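Local coordinates for Serine/threonine-protein kinase/endoribonuclease IRE1 (Saccharomyces cerevisiae, PDB 2BE1) that senses unfolded proteins in the endoplasmic reticulum lumen through this lumenal domain, which leads to activation of its endoribonuclease and splicing of HAC1 precursor mRNA, at residues A[60-64]-A[292-298]; A[65-69]-A[80-86]; A[216-220]-A[298-304]; A[278-283]-A[332-338]. All blocks are in the same frame, centred on the assembly; numbering follows the deposited sequence.

How the interactions relate
The four contacts form a connected patch of the lumenal domain. Interaction 1 is the most buried. It brings together the ends of strands 57-61 and 290-294, which belong to two different three-stranded sheets. Interaction 2 joins hairpin strands 68-73 and 77-84 at their open end; Glu62 N probably bonds to Asn68 O, linking interaction 1. Interaction 4 pairs the outer strand 334-336 with strand 280-284 in the second sheet. Interaction 3 lies on helix 299-303 and shares Phe298 with interaction 1. The chemistry follows the place. Interactions 2 and 4 are backbone ladders, interaction 1 centres on a carboxylate, and interaction 3 has no hydrogen bond across it. Interactions 2, 3 and 4 are only partly buried.

Interaction 1 of 4, residues A[60-64]-A[292-298]; sequences IIEPF and ALSSQNF
A buried carboxylate dominates this contact. Glu62 is extended, with chi1 and chi2 both t, and its OE1 collects three donors from 292-298. Ser294 N lies 3.0 Å from Glu62 OE1 and Ser294 OG 2.8 Å from it. Asn297 ND2 adds a weak bond to Glu62 OE1 at 3.0 Å. The receiving loop is held in shape from within: Ser294 OG accepts from Asn297 N at 3.0 Å, an ST motif, and Phe298 N bonds to Ser294 O at 2.8 Å. Residues 295-297 have helical angles.

The strand ends meet at Glu62 and Ala292, CA atoms 4.4 Å apart. Ala292 N donates to Ile61 O at 3.1 Å, and Glu62 CA makes a CH···O contact of 3.2 Å with Ala292 O. Pro63 centres an inverse gamma turn, and its CD packs 3.8 Å from Leu293 CD2. Ile60 CG2 is 3.8 Å from Ala292 CB. Beyond the turn, the edge of the Phe298 ring meets the face of the Phe64 ring, with centroids 5.6 Å apart and planes at 76°.

Strand 57-61 is thereby joined to strand 290-294 of another sheet, in a sheet-to-sheet junction tied by a buried glutamate and a T-shaped aromatic pair.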
loop_
_atom_site.group_PDB
_atom_site.type_symbol
_atom_site.label_atom_id
_atom_site.label_comp_id
_atom_site.label_asym_id
_atom_site.label_seq_id
_atom_site.Cartn_x
_atom_site.Cartn_y
_atom_site.Cartn_z
ATOM N N ILE A 60 8.874 -8.806 17.714
ATOM C CA ILE A 60 9.791 -9.556 16.883
ATOM C C ILE A 60 9.119 -9.917 15.607
ATOM O O ILE A 60 8.052 -10.532 15.643
ATOM C CB ILE A 60 10.170 -10.872 17.556
ATOM C CG1 ILE A 60 10.876 -10.580 18.874
ATOM C CG2 ILE A 60 11.091 -11.707 16.655
ATOM C CD1 ILE A 60 10.864 -11.657 19.815
ATOM N N ILE A 61 9.728 -9.575 14.462
ATOM C CA ILE A 61 9.183 -10.060 13.148
ATOM C C ILE A 61 10.091 -10.978 12.346
ATOM O O ILE A 61 11.345 -10.928 12.427
ATOM C CB ILE A 61 8.796 -8.947 12.260
ATOM C CG1 ILE A 61 10.050 -8.262 11.788
ATOM C CG2 ILE A 61 7.886 -7.937 13.026
ATOM C CD1 ILE A 61 9.813 -6.802 11.674
ATOM N N GLU A 62 9.469 -11.874 11.605
ATOM C CA GLU A 62 10.289 -12.739 10.779
ATOM C C GLU A 62 10.479 -11.957 9.480
ATOM O O GLU A 62 9.495 -11.568 8.824
ATOM C CB GLU A 62 9.657 -14.094 10.526
ATOM C CG GLU A 62 10.381 -14.881 9.474
ATOM C CD GLU A 62 9.746 -16.231 9.236
ATOM O OE1 GLU A 62 10.446 -17.287 9.147
ATOM O OE2 GLU A 62 8.518 -16.242 9.166
ATOM N N PRO A 63 11.738 -11.673 9.115
ATOM C CA PRO A 63 11.968 -10.817 7.971
ATOM C C PRO A 63 11.806 -11.676 6.770
ATOM O O PRO A 63 12.798 -12.149 6.211
ATOM C CB PRO A 63 13.439 -10.448 8.101
ATOM C CG PRO A 63 14.026 -11.580 8.722
ATOM C CD PRO A 63 13.001 -12.124 9.707
ATOM N N PHE A 64 10.590 -11.966 6.376
ATOM C CA PHE A 64 10.493 -12.879 5.274
ATOM C C PHE A 64 9.066 -12.920 4.834
ATOM O O PHE A 64 8.147 -12.848 5.647
ATOM C CB PHE A 64 11.010 -14.267 5.626
ATOM C CG PHE A 64 10.678 -15.261 4.603
ATOM C CD1 PHE A 64 11.499 -15.442 3.512
ATOM C CD2 PHE A 64 9.474 -15.977 4.655
ATOM C CE1 PHE A 64 11.148 -16.392 2.500
ATOM C CE2 PHE A 64 9.129 -16.932 3.637
ATOM C CZ PHE A 64 9.959 -17.133 2.580
ATOM N N ALA A 292 12.760 -13.122 14.029
ATOM C CA ALA A 292 12.532 -14.578 14.120
ATOM C C ALA A 292 12.774 -15.280 12.787
ATOM O O ALA A 292 12.608 -14.676 11.723
ATOM C CB ALA A 292 11.156 -14.852 14.566
ATOM N N LEU A 293 13.147 -16.553 12.851
ATOM C CA LEU A 293 13.238 -17.389 11.676
ATOM C C LEU A 293 12.547 -18.694 12.051
ATOM O O LEU A 293 13.055 -19.492 12.852
ATOM C CB LEU A 293 14.704 -17.579 11.246
ATOM C CG LEU A 293 15.531 -16.288 11.117
ATOM C CD1 LEU A 293 16.844 -16.620 10.652
ATOM C CD2 LEU A 293 14.992 -15.384 10.099
ATOM N N SER A 294 11.348 -18.878 11.510
ATOM C CA SER A 294 10.545 -20.091 11.740
ATOM C C SER A 294 11.233 -21.251 11.113
ATOM O O SER A 294 11.978 -21.090 10.115
ATOM C CB SER A 294 9.219 -19.974 11.018
ATOM O OG SER A 294 9.368 -19.849 9.600
ATOM N N SER A 295 10.985 -22.442 11.603
ATOM C CA SER A 295 11.592 -23.535 10.860
ATOM C C SER A 295 10.822 -23.845 9.540
ATOM O O SER A 295 11.372 -24.565 8.666
ATOM C CB SER A 295 11.717 -24.764 11.713
ATOM O OG SER A 295 10.434 -25.045 12.245
ATOM N N GLN A 296 9.589 -23.317 9.379
ATOM C CA GLN A 296 8.899 -23.428 8.087
ATOM C C GLN A 296 9.819 -22.827 7.052
ATOM O O GLN A 296 10.233 -23.469 6.093
ATOM C CB GLN A 296 7.622 -22.630 8.075
ATOM C CG GLN A 296 6.551 -23.137 9.016
ATOM C CD GLN A 296 7.126 -23.414 10.427
ATOM O OE1 GLN A 296 7.781 -24.447 10.661
ATOM N NE2 GLN A 296 6.879 -22.498 11.364
ATOM N N ASN A 297 10.202 -21.587 7.287
ATOM C CA ASN A 297 11.044 -20.909 6.347
ATOM C C ASN A 297 12.496 -21.188 6.456
ATOM O O ASN A 297 13.209 -20.976 5.493
ATOM C CB ASN A 297 10.759 -19.448 6.424
ATOM C CG ASN A 297 9.309 -19.194 6.214
ATOM O OD1 ASN A 297 8.624 -19.978 5.552
ATOM N ND2 ASN A 297 8.806 -18.133 6.801
ATOM N N PHE A 298 12.978 -21.653 7.591
ATOM C CA PHE A 298 14.424 -21.756 7.647
ATOM C C PHE A 298 14.872 -23.004 8.370
ATOM O O PHE A 298 15.797 -22.939 9.266
ATOM C CB PHE A 298 15.085 -20.517 8.263
ATOM C CG PHE A 298 14.701 -19.243 7.621
ATOM C CD1 PHE A 298 13.537 -18.562 8.021
ATOM C CD2 PHE A 298 15.476 -18.729 6.591
ATOM C CE1 PHE A 298 13.188 -17.361 7.389
ATOM C CE2 PHE A 298 15.183 -17.524 5.975
ATOM C CZ PHE A 298 14.042 -16.828 6.378
#

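Interaction 2 of 4, residues A[65-69]-A[80-86]; sequences GDGNI and KLPLSIR
Segments 65-69 and 80-86 run antiparallel. Asn68 and Ser84 form a non-hydrogen-bonded pair, CA atoms 4.3 Å apart. The backbone bonds lie on both sides of it. Ile69 N donates to Leu83 O at 3.2 Å, and Ile85 N to Gly67 O at 2.7 Å. Arg86 N continues to Asp66 O at 3.0 Å, almost linear. Toward the hairpin turn, Leu81 N bonds to Ile69 O at 2.9 Å. Between Leu81 and Leu83 the second strand turns a corner at Pro82, the centre of an inverse gamma turn. Gly65 and Gly67 both have positive phi, which favours glycine. Past Ser84 the chain enters helix 85-89.

The side chains follow this path. Ser84 is the N-cap, and its OG bonds to Gln87 N. Ser84 OG also gives a weak hydrogen bond to Asp66 O, at 3.5 Å. Asp66 OD1 and Arg86 NH1 form a salt bridge of 3.0 Å near the plane of the guanidinium. Ile69, chi1 m and chi2 t, fills the apolar side. Its CG2 is 3.9 Å from Leu81 CD1, and its CD1 lies 3.9 Å from Leu83 CB and 4.0 Å from Ile85 CG1. Strand 57-61 flanks this side, with Leu59 on Ile69 and Ile61 on Ile85. This is the open end of a beta hairpin, 68-73 with 77-84, whose second strand runs into a serine-capped helix.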
loop_
_atom_site.group_PDB
_atom_site.type_symbol
_atom_site.label_atom_id
_atom_site.label_comp_id
_atom_site.label_asym_id
_atom_site.label_seq_id
_atom_site.Cartn_x
_atom_site.Cartn_y
_atom_site.Cartn_z
ATOM N N GLY A 65 8.866 -13.004 3.541
ATOM C CA GLY A 65 7.535 -12.952 3.049
ATOM C C GLY A 65 6.773 -11.736 3.511
ATOM O O GLY A 65 7.281 -10.604 3.448
ATOM N N ASP A 66 5.546 -12.001 3.958
ATOM C CA ASP A 66 4.642 -10.993 4.461
ATOM C C ASP A 66 5.190 -10.287 5.659
ATOM O O ASP A 66 4.592 -9.346 6.138
ATOM C CB ASP A 66 3.354 -11.648 4.862
ATOM C CG ASP A 66 2.374 -11.778 3.690
ATOM O OD1 ASP A 66 2.647 -11.281 2.561
ATOM O OD2 ASP A 66 1.286 -12.378 3.890
ATOM N N GLY A 67 6.344 -10.751 6.130
ATOM C CA GLY A 67 6.903 -10.336 7.404
ATOM C C GLY A 67 6.023 -10.710 8.593
ATOM O O GLY A 67 5.275 -9.857 9.142
ATOM N N ASN A 68 6.106 -11.976 9.012
ATOM C CA ASN A 68 5.284 -12.415 10.128
ATOM C C ASN A 68 5.607 -11.897 11.539
ATOM O O ASN A 68 6.745 -11.698 11.897
ATOM C CB ASN A 68 5.228 -13.903 10.129
ATOM C CG ASN A 68 3.830 -14.384 10.348
ATOM O OD1 ASN A 68 3.296 -15.144 9.509
ATOM N ND2 ASN A 68 3.176 -13.914 11.462
ATOM N N ILE A 69 4.601 -11.705 12.360
ATOM C CA ILE A 69 4.814 -11.124 13.672
ATOM C C ILE A 69 4.786 -12.141 14.794
ATOM O O ILE A 69 3.791 -12.884 14.963
ATOM C CB ILE A 69 3.750 -10.129 14.007
ATOM C CG1 ILE A 69 3.808 -9.011 12.979
ATOM C CG2 ILE A 69 3.856 -9.714 15.519
ATOM C CD1 ILE A 69 2.523 -8.396 12.795
ATOM N N LYS A 80 3.524 -16.714 18.648
ATOM C CA LYS A 80 3.316 -16.338 17.279
ATOM C C LYS A 80 1.988 -15.631 17.157
ATOM O O LYS A 80 0.956 -16.207 17.453
ATOM C CB LYS A 80 3.348 -17.533 16.343
ATOM C CG LYS A 80 3.323 -17.113 14.906
ATOM C CD LYS A 80 3.648 -18.291 14.036
ATOM C CE LYS A 80 3.180 -18.053 12.596
ATOM N NZ LYS A 80 2.024 -17.130 12.549
ATOM N N LEU A 81 1.992 -14.379 16.727
ATOM C CA LEU A 81 0.738 -13.742 16.492
ATOM C C LEU A 81 0.226 -14.184 15.139
ATOM O O LEU A 81 1.041 -14.478 14.214
ATOM C CB LEU A 81 0.907 -12.248 16.521
ATOM C CG LEU A 81 1.194 -11.742 17.908
ATOM C CD1 LEU A 81 0.835 -10.297 17.852
ATOM C CD2 LEU A 81 0.302 -12.462 18.861
ATOM N N PRO A 82 -1.118 -14.218 15.008
ATOM C CA PRO A 82 -1.807 -14.574 13.764
ATOM C C PRO A 82 -1.878 -13.377 12.813
ATOM O O PRO A 82 -2.904 -13.104 12.250
ATOM C CB PRO A 82 -3.209 -14.977 14.262
ATOM C CG PRO A 82 -3.431 -14.137 15.496
ATOM C CD PRO A 82 -2.067 -13.890 16.100
ATOM N N LEU A 83 -0.789 -12.653 12.654
ATOM C CA LEU A 83 -0.805 -11.373 11.949
ATOM C C LEU A 83 0.494 -11.254 11.213
ATOM O O LEU A 83 1.486 -11.889 11.602
ATOM C CB LEU A 83 -0.903 -10.227 12.953
ATOM C CG LEU A 83 -2.151 -10.190 13.859
ATOM C CD1 LEU A 83 -2.113 -8.914 14.687
ATOM C CD2 LEU A 83 -3.501 -10.309 13.086
ATOM N N SER A 84 0.493 -10.442 10.169
ATOM C CA SER A 84 1.615 -10.333 9.283
ATOM C C SER A 84 1.805 -8.853 9.140
ATOM O O SER A 84 0.869 -8.054 9.238
ATOM C CB SER A 84 1.219 -11.055 7.981
ATOM O OG SER A 84 1.328 -10.306 6.770
ATOM N N ILE A 85 3.009 -8.424 8.929
ATOM C CA ILE A 85 3.085 -7.019 8.726
ATOM C C ILE A 85 2.427 -6.491 7.480
ATOM O O ILE A 85 1.780 -5.512 7.593
ATOM C CB ILE A 85 4.446 -6.487 8.863
ATOM C CG1 ILE A 85 4.548 -5.970 10.271
ATOM C CG2 ILE A 85 4.663 -5.303 7.901
ATOM C CD1 ILE A 85 5.901 -5.796 10.668
ATOM N N ARG A 86 2.594 -7.113 6.308
ATOM C CA ARG A 86 1.862 -6.707 5.112
ATOM C C ARG A 86 0.425 -6.591 5.545
ATOM O O ARG A 86 -0.171 -5.525 5.500
ATOM C CB ARG A 86 1.984 -7.721 3.969
ATOM C CG ARG A 86 0.778 -7.701 2.998
ATOM C CD ARG A 86 0.910 -8.638 1.837
ATOM N NE ARG A 86 1.606 -7.953 0.755
ATOM C CZ ARG A 86 2.903 -8.125 0.403
ATOM N NH1 ARG A 86 3.744 -9.011 1.009
ATOM N NH2 ARG A 86 3.396 -7.402 -0.613
#

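Interaction 3 of 4, residues A[216-220]-A[298-304]; sequences IAPFR and FPSLVES
Pro218, Ser304 and Phe219 lose the most surface here, and no hydrogen bond crosses the contact. Strand 216-219 lies against helix 299-303 with axes 6.7 Å apart at closest. Their N-to-C directions differ by 30°, a signed crossing of -30°. The nearest CA atoms are those of Phe219 and Leu301, at 4.7 Å.

Pro218 sits across the start of the helix. Pro218 CG is 3.8 Å from Phe298 CD2, at the edge of that ring, and Pro218 O is 3.7 Å from Leu301 CB. Pro218 CB also approaches Leu301 CD1 at 4.4 Å. Phe298 is the N-cap residue.

Phe219 has its CA-to-CB bond pointing away, yet with chi1 t its ring reaches Ser304, just past helix 299-303. Phe219 CE1 lies 3.7 Å from Ser304 CB, and Phe219 O is 3.7 Å from Leu301 CD1.

Ser304 OG, chi1 p, bonds back to Leu301 O at 3.1 Å and lies 3.3 Å from Arg220 CB. Ala217 CB adds a contact of 4.2 Å with Ser300 CB. Leu293 of strand 290-294 backs Phe298 and Leu301 within the domain. This is strand-on-helix packing, with the edge strand of a small antiparallel sheet laid along a short helix.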
loop_
_atom_site.group_PDB
_atom_site.type_symbol
_atom_site.label_atom_id
_atom_site.label_comp_id
_atom_site.label_asym_id
_atom_site.label_seq_id
_atom_site.Cartn_x
_atom_site.Cartn_y
_atom_site.Cartn_z
ATOM N N ILE A 216 20.102 -24.713 -2.485
ATOM C CA ILE A 216 20.988 -24.076 -1.556
ATOM C C ILE A 216 20.098 -23.361 -0.533
ATOM O O ILE A 216 18.980 -23.045 -0.871
ATOM C CB ILE A 216 22.030 -23.168 -2.230
ATOM C CG1 ILE A 216 21.566 -21.776 -2.056
ATOM C CG2 ILE A 216 22.239 -23.387 -3.738
ATOM C CD1 ILE A 216 22.657 -20.894 -1.660
ATOM N N ALA A 217 20.578 -23.168 0.708
ATOM C CA ALA A 217 19.798 -22.609 1.827
ATOM C C ALA A 217 20.677 -21.833 2.824
ATOM O O ALA A 217 21.875 -22.051 2.872
ATOM C CB ALA A 217 19.078 -23.710 2.564
ATOM N N PRO A 218 20.086 -20.899 3.619
ATOM C CA PRO A 218 20.822 -20.307 4.712
ATOM C C PRO A 218 21.100 -21.278 5.811
ATOM O O PRO A 218 20.219 -22.026 6.222
ATOM C CB PRO A 218 19.899 -19.186 5.202
ATOM C CG PRO A 218 18.728 -19.452 4.737
ATOM C CD PRO A 218 18.782 -20.254 3.512
ATOM N N PHE A 219 22.339 -21.222 6.252
ATOM C CA PHE A 219 22.952 -22.189 7.124
ATOM C C PHE A 219 23.700 -21.452 8.212
ATOM O O PHE A 219 23.768 -20.223 8.176
ATOM C CB PHE A 219 23.986 -23.024 6.326
ATOM C CG PHE A 219 24.501 -24.243 7.081
ATOM C CD1 PHE A 219 23.600 -25.092 7.784
ATOM C CD2 PHE A 219 25.850 -24.548 7.091
ATOM C CE1 PHE A 219 24.056 -26.220 8.493
ATOM C CE2 PHE A 219 26.335 -25.667 7.786
ATOM C CZ PHE A 219 25.443 -26.510 8.483
ATOM N N ARG A 220 24.334 -22.204 9.119
ATOM C CA ARG A 220 24.850 -21.673 10.389
ATOM C C ARG A 220 25.953 -20.629 10.169
ATOM O O ARG A 220 26.642 -20.643 9.130
ATOM C CB ARG A 220 25.206 -22.816 11.331
ATOM C CG ARG A 220 26.428 -22.648 12.163
ATOM C CD ARG A 220 27.579 -23.555 11.688
ATOM N NE ARG A 220 27.309 -24.960 11.996
ATOM C CZ ARG A 220 28.024 -26.004 11.530
ATOM N NH1 ARG A 220 29.094 -25.813 10.721
ATOM N NH2 ARG A 220 27.692 -27.265 11.868
ATOM N N PHE A 298 12.978 -21.653 7.591
ATOM C CA PHE A 298 14.424 -21.756 7.647
ATOM C C PHE A 298 14.872 -23.004 8.370
ATOM O O PHE A 298 15.797 -22.939 9.266
ATOM C CB PHE A 298 15.085 -20.517 8.263
ATOM C CG PHE A 298 14.701 -19.243 7.621
ATOM C CD1 PHE A 298 13.537 -18.562 8.021
ATOM C CD2 PHE A 298 15.476 -18.729 6.591
ATOM C CE1 PHE A 298 13.188 -17.361 7.389
ATOM C CE2 PHE A 298 15.183 -17.524 5.975
ATOM C CZ PHE A 298 14.042 -16.828 6.378
ATOM N N PRO A 299 14.302 -24.161 7.938
ATOM C CA PRO A 299 14.417 -25.442 8.610
ATOM C C PRO A 299 15.866 -25.716 8.779
ATOM O O PRO A 299 16.341 -26.094 9.857
ATOM C CB PRO A 299 13.900 -26.386 7.557
ATOM C CG PRO A 299 14.199 -25.647 6.289
ATOM C CD PRO A 299 13.622 -24.338 6.652
ATOM N N SER A 300 16.573 -25.476 7.701
ATOM C CA SER A 300 17.940 -25.890 7.659
ATOM C C SER A 300 18.806 -25.213 8.763
ATOM O O SER A 300 19.653 -25.880 9.430
ATOM C CB SER A 300 18.482 -25.659 6.246
ATOM O OG SER A 300 19.842 -26.049 6.150
ATOM N N LEU A 301 18.577 -23.899 8.931
ATOM C CA LEU A 301 19.228 -23.061 9.938
ATOM C C LEU A 301 18.719 -23.364 11.340
ATOM O O LEU A 301 19.503 -23.677 12.245
ATOM C CB LEU A 301 18.959 -21.609 9.643
ATOM C CG LEU A 301 19.834 -20.673 10.462
ATOM C CD1 LEU A 301 20.380 -19.645 9.566
ATOM C CD2 LEU A 301 18.978 -20.027 11.505
ATOM N N VAL A 302 17.415 -23.282 11.527
ATOM C CA VAL A 302 16.874 -23.610 12.815
ATOM C C VAL A 302 17.394 -24.916 13.468
ATOM O O VAL A 302 17.575 -25.019 14.712
ATOM C CB VAL A 302 15.396 -23.666 12.723
ATOM C CG1 VAL A 302 14.807 -23.909 14.127
ATOM C CG2 VAL A 302 14.913 -22.348 12.176
ATOM N N GLU A 303 17.645 -25.918 12.642
ATOM C CA GLU A 303 17.968 -27.237 13.159
ATOM C C GLU A 303 19.425 -27.276 13.499
ATOM O O GLU A 303 19.786 -27.981 14.382
ATOM C CB GLU A 303 17.561 -28.263 12.109
ATOM C CG GLU A 303 18.438 -29.475 11.952
ATOM C CD GLU A 303 18.561 -29.871 10.450
ATOM O OE1 GLU A 303 19.137 -29.065 9.632
ATOM O OE2 GLU A 303 18.074 -30.994 10.113
ATOM N N SER A 304 20.247 -26.486 12.807
ATOM C CA SER A 304 21.693 -26.349 13.094
ATOM C C SER A 304 21.987 -25.294 14.188
ATOM O O SER A 304 23.116 -24.865 14.429
ATOM C CB SER A 304 22.436 -25.998 11.795
ATOM O OG SER A 304 22.400 -24.603 11.513
#

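Interaction 4 of 4, residues A[278-283]-A[332-338]; sequences NKVYLD and IMGVHQI
Three backbone hydrogen bonds carry this antiparallel pairing. Leu282 and Gly334 bond both ways: Leu282 N to Gly334 O is 3.0 Å, and Gly334 N to Leu282 O is 3.1 Å. His336 N donates to Val280 O at 2.8 Å with a bent angle of 143°. Tyr281 and Val335 are the non-hydrogen-bonded pair between them, CA atoms 3.9 Å apart. Val335 CA also makes a CH···O contact of 3.3 Å with Val280 O. The strand axes come within 4.3 Å, and their directions differ by 138°, well short of straight antiparallel. Gly334 has phi 109° and psi -170°, which call for glycine. Within 278-283, Tyr281 OH donates to Asp283 OD1 at 2.5 Å.

Outward lies the packing. Leu282, chi1 m and chi2 t, lays its CD1 over a face of the His336 ring, 3.4 Å from His336 CE1, and 4.1 Å from Ile332 CD1. Val280 CG1 meets Ile338 CG2 at 3.9 Å on the same face. Opposite, Tyr281 CB packs 4.4 Å from Val335 CB. Asp283 OD2 is 3.4 Å from Met333 CE.

Leu78 of strand 77-84 touches Val280, His336 and Ile338, and Tyr281 bonds through its backbone to Leu293. The chemistry implies a short ladder fixed by main-chain bonds, with a largely apolar face, Val280 and Leu282 beside His336, turned toward the sheet of strand 77-84.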
loop_
_atom_site.group_PDB
_atom_site.type_symbol
_atom_site.label_atom_id
_atom_site.label_comp_id
_atom_site.label_asym_id
_atom_site.label_seq_id
_atom_site.Cartn_x
_atom_site.Cartn_y
_atom_site.Cartn_z
ATOM N N ASN A 278 7.827 -26.858 14.903
ATOM C CA ASN A 278 7.225 -25.593 15.378
ATOM C C ASN A 278 8.173 -24.770 16.275
ATOM O O ASN A 278 7.735 -23.971 17.101
ATOM C CB ASN A 278 5.895 -25.851 16.125
ATOM C CG ASN A 278 6.021 -26.983 17.228
ATOM O OD1 ASN A 278 5.413 -28.051 17.107
ATOM N ND2 ASN A 278 6.803 -26.729 18.284
ATOM N N LYS A 279 9.471 -24.999 16.133
ATOM C CA LYS A 279 10.452 -24.168 16.815
ATOM C C LYS A 279 10.986 -23.007 15.981
ATOM O O LYS A 279 11.386 -23.191 14.834
ATOM C CB LYS A 279 11.623 -25.007 17.277
ATOM C CG LYS A 279 11.931 -26.173 16.424
ATOM C CD LYS A 279 12.656 -27.197 17.300
ATOM C CE LYS A 279 13.307 -28.329 16.478
ATOM N NZ LYS A 279 14.229 -29.223 17.230
ATOM N N VAL A 280 11.017 -21.811 16.557
ATOM C CA VAL A 280 11.655 -20.703 15.877
ATOM C C VAL A 280 12.948 -20.244 16.558
ATOM O O VAL A 280 13.121 -20.400 17.767
ATOM C CB VAL A 280 10.673 -19.568 15.637
ATOM C CG1 VAL A 280 9.452 -19.742 16.482
ATOM C CG2 VAL A 280 11.348 -18.230 15.824
ATOM N N TYR A 281 13.849 -19.698 15.749
ATOM C CA TYR A 281 15.120 -19.165 16.174
ATOM C C TYR A 281 15.071 -17.648 16.246
ATOM O O TYR A 281 14.586 -17.036 15.314
ATOM C CB TYR A 281 16.080 -19.525 15.104
ATOM C CG TYR A 281 17.338 -18.767 15.185
ATOM C CD1 TYR A 281 18.377 -19.191 16.044
ATOM C CD2 TYR A 281 17.537 -17.635 14.409
ATOM C CE1 TYR A 281 19.578 -18.483 16.131
ATOM C CE2 TYR A 281 18.745 -16.927 14.496
ATOM C CZ TYR A 281 19.739 -17.359 15.361
ATOM O OH TYR A 281 20.877 -16.658 15.465
ATOM N N LEU A 282 15.538 -17.047 17.351
ATOM C CA LEU A 282 15.534 -15.570 17.577
ATOM C C LEU A 282 16.941 -15.054 17.584
ATOM O O LEU A 282 17.900 -15.773 17.958
ATOM C CB LEU A 282 15.009 -15.191 18.934
ATOM C CG LEU A 282 13.609 -15.672 19.259
ATOM C CD1 LEU A 282 13.143 -15.212 20.669
ATOM C CD2 LEU A 282 12.653 -15.163 18.095
ATOM N N ASP A 283 17.074 -13.793 17.188
ATOM C CA ASP A 283 18.393 -13.154 17.081
ATOM C C ASP A 283 18.129 -11.730 16.785
ATOM O O ASP A 283 16.964 -11.393 16.423
ATOM C CB ASP A 283 19.181 -13.720 15.946
ATOM C CG ASP A 283 20.641 -13.530 16.131
ATOM O OD1 ASP A 283 21.452 -14.179 15.410
ATOM O OD2 ASP A 283 20.990 -12.724 17.003
ATOM N N ILE A 332 17.390 -14.886 25.534
ATOM C CA ILE A 332 16.430 -15.372 24.539
ATOM C C ILE A 332 17.002 -15.659 23.167
ATOM O O ILE A 332 16.357 -16.253 22.316
ATOM C CB ILE A 332 15.292 -14.398 24.362
ATOM C CG1 ILE A 332 15.758 -13.146 23.624
ATOM C CG2 ILE A 332 14.714 -14.101 25.699
ATOM C CD1 ILE A 332 14.640 -12.303 23.150
ATOM N N MET A 333 18.214 -15.232 22.933
ATOM C CA MET A 333 18.796 -15.535 21.673
ATOM C C MET A 333 18.968 -17.036 21.529
ATOM O O MET A 333 19.351 -17.705 22.489
ATOM C CB MET A 333 20.126 -14.866 21.619
ATOM C CG MET A 333 20.780 -15.048 20.301
ATOM S SD MET A 333 22.407 -14.319 20.563
ATOM C CE MET A 333 22.131 -12.540 20.208
ATOM N N GLY A 334 18.715 -17.536 20.322
ATOM C CA GLY A 334 18.730 -18.982 19.986
ATOM C C GLY A 334 17.326 -19.521 19.729
ATOM O O GLY A 334 16.345 -18.751 19.661
ATOM N N VAL A 335 17.169 -20.827 19.619
ATOM C CA VAL A 335 15.828 -21.299 19.345
ATOM C C VAL A 335 14.903 -21.589 20.535
ATOM O O VAL A 335 15.261 -22.220 21.508
ATOM C CB VAL A 335 15.870 -22.464 18.404
ATOM C CG1 VAL A 335 17.263 -23.056 18.371
ATOM C CG2 VAL A 335 14.805 -23.544 18.789
ATOM N N HIS A 336 13.672 -21.121 20.406
ATOM C CA HIS A 336 12.586 -21.478 21.312
ATOM C C HIS A 336 11.648 -22.403 20.589
ATOM O O HIS A 336 11.879 -22.755 19.436
ATOM C CB HIS A 336 11.795 -20.252 21.720
ATOM C CG HIS A 336 12.617 -19.207 22.401
ATOM N ND1 HIS A 336 13.746 -18.653 21.825
ATOM C CD2 HIS A 336 12.470 -18.598 23.603
ATOM C CE1 HIS A 336 14.277 -17.774 22.655
ATOM N NE2 HIS A 336 13.520 -17.715 23.737
ATOM N N GLN A 337 10.582 -22.787 21.278
ATOM C CA GLN A 337 9.586 -23.630 20.685
ATOM C C GLN A 337 8.109 -23.238 20.952
ATOM O O GLN A 337 7.521 -23.735 21.906
ATOM C CB GLN A 337 9.798 -24.993 21.233
ATOM C CG GLN A 337 8.855 -25.880 20.588
ATOM C CD GLN A 337 9.175 -27.316 20.819
ATOM O OE1 GLN A 337 10.243 -27.821 20.406
ATOM N NE2 GLN A 337 8.234 -28.023 21.474
ATOM N N ILE A 338 7.489 -22.384 20.133
ATOM C CA ILE A 338 6.091 -21.966 20.353
ATOM C C ILE A 338 5.126 -23.188 20.406
ATOM O O ILE A 338 5.298 -24.196 19.694
ATOM C CB ILE A 338 5.654 -21.009 19.266
ATOM C CG1 ILE A 338 5.585 -21.793 17.941
ATOM C CG2 ILE A 338 6.640 -19.880 19.178
ATOM C CD1 ILE A 338 4.746 -21.197 16.693
#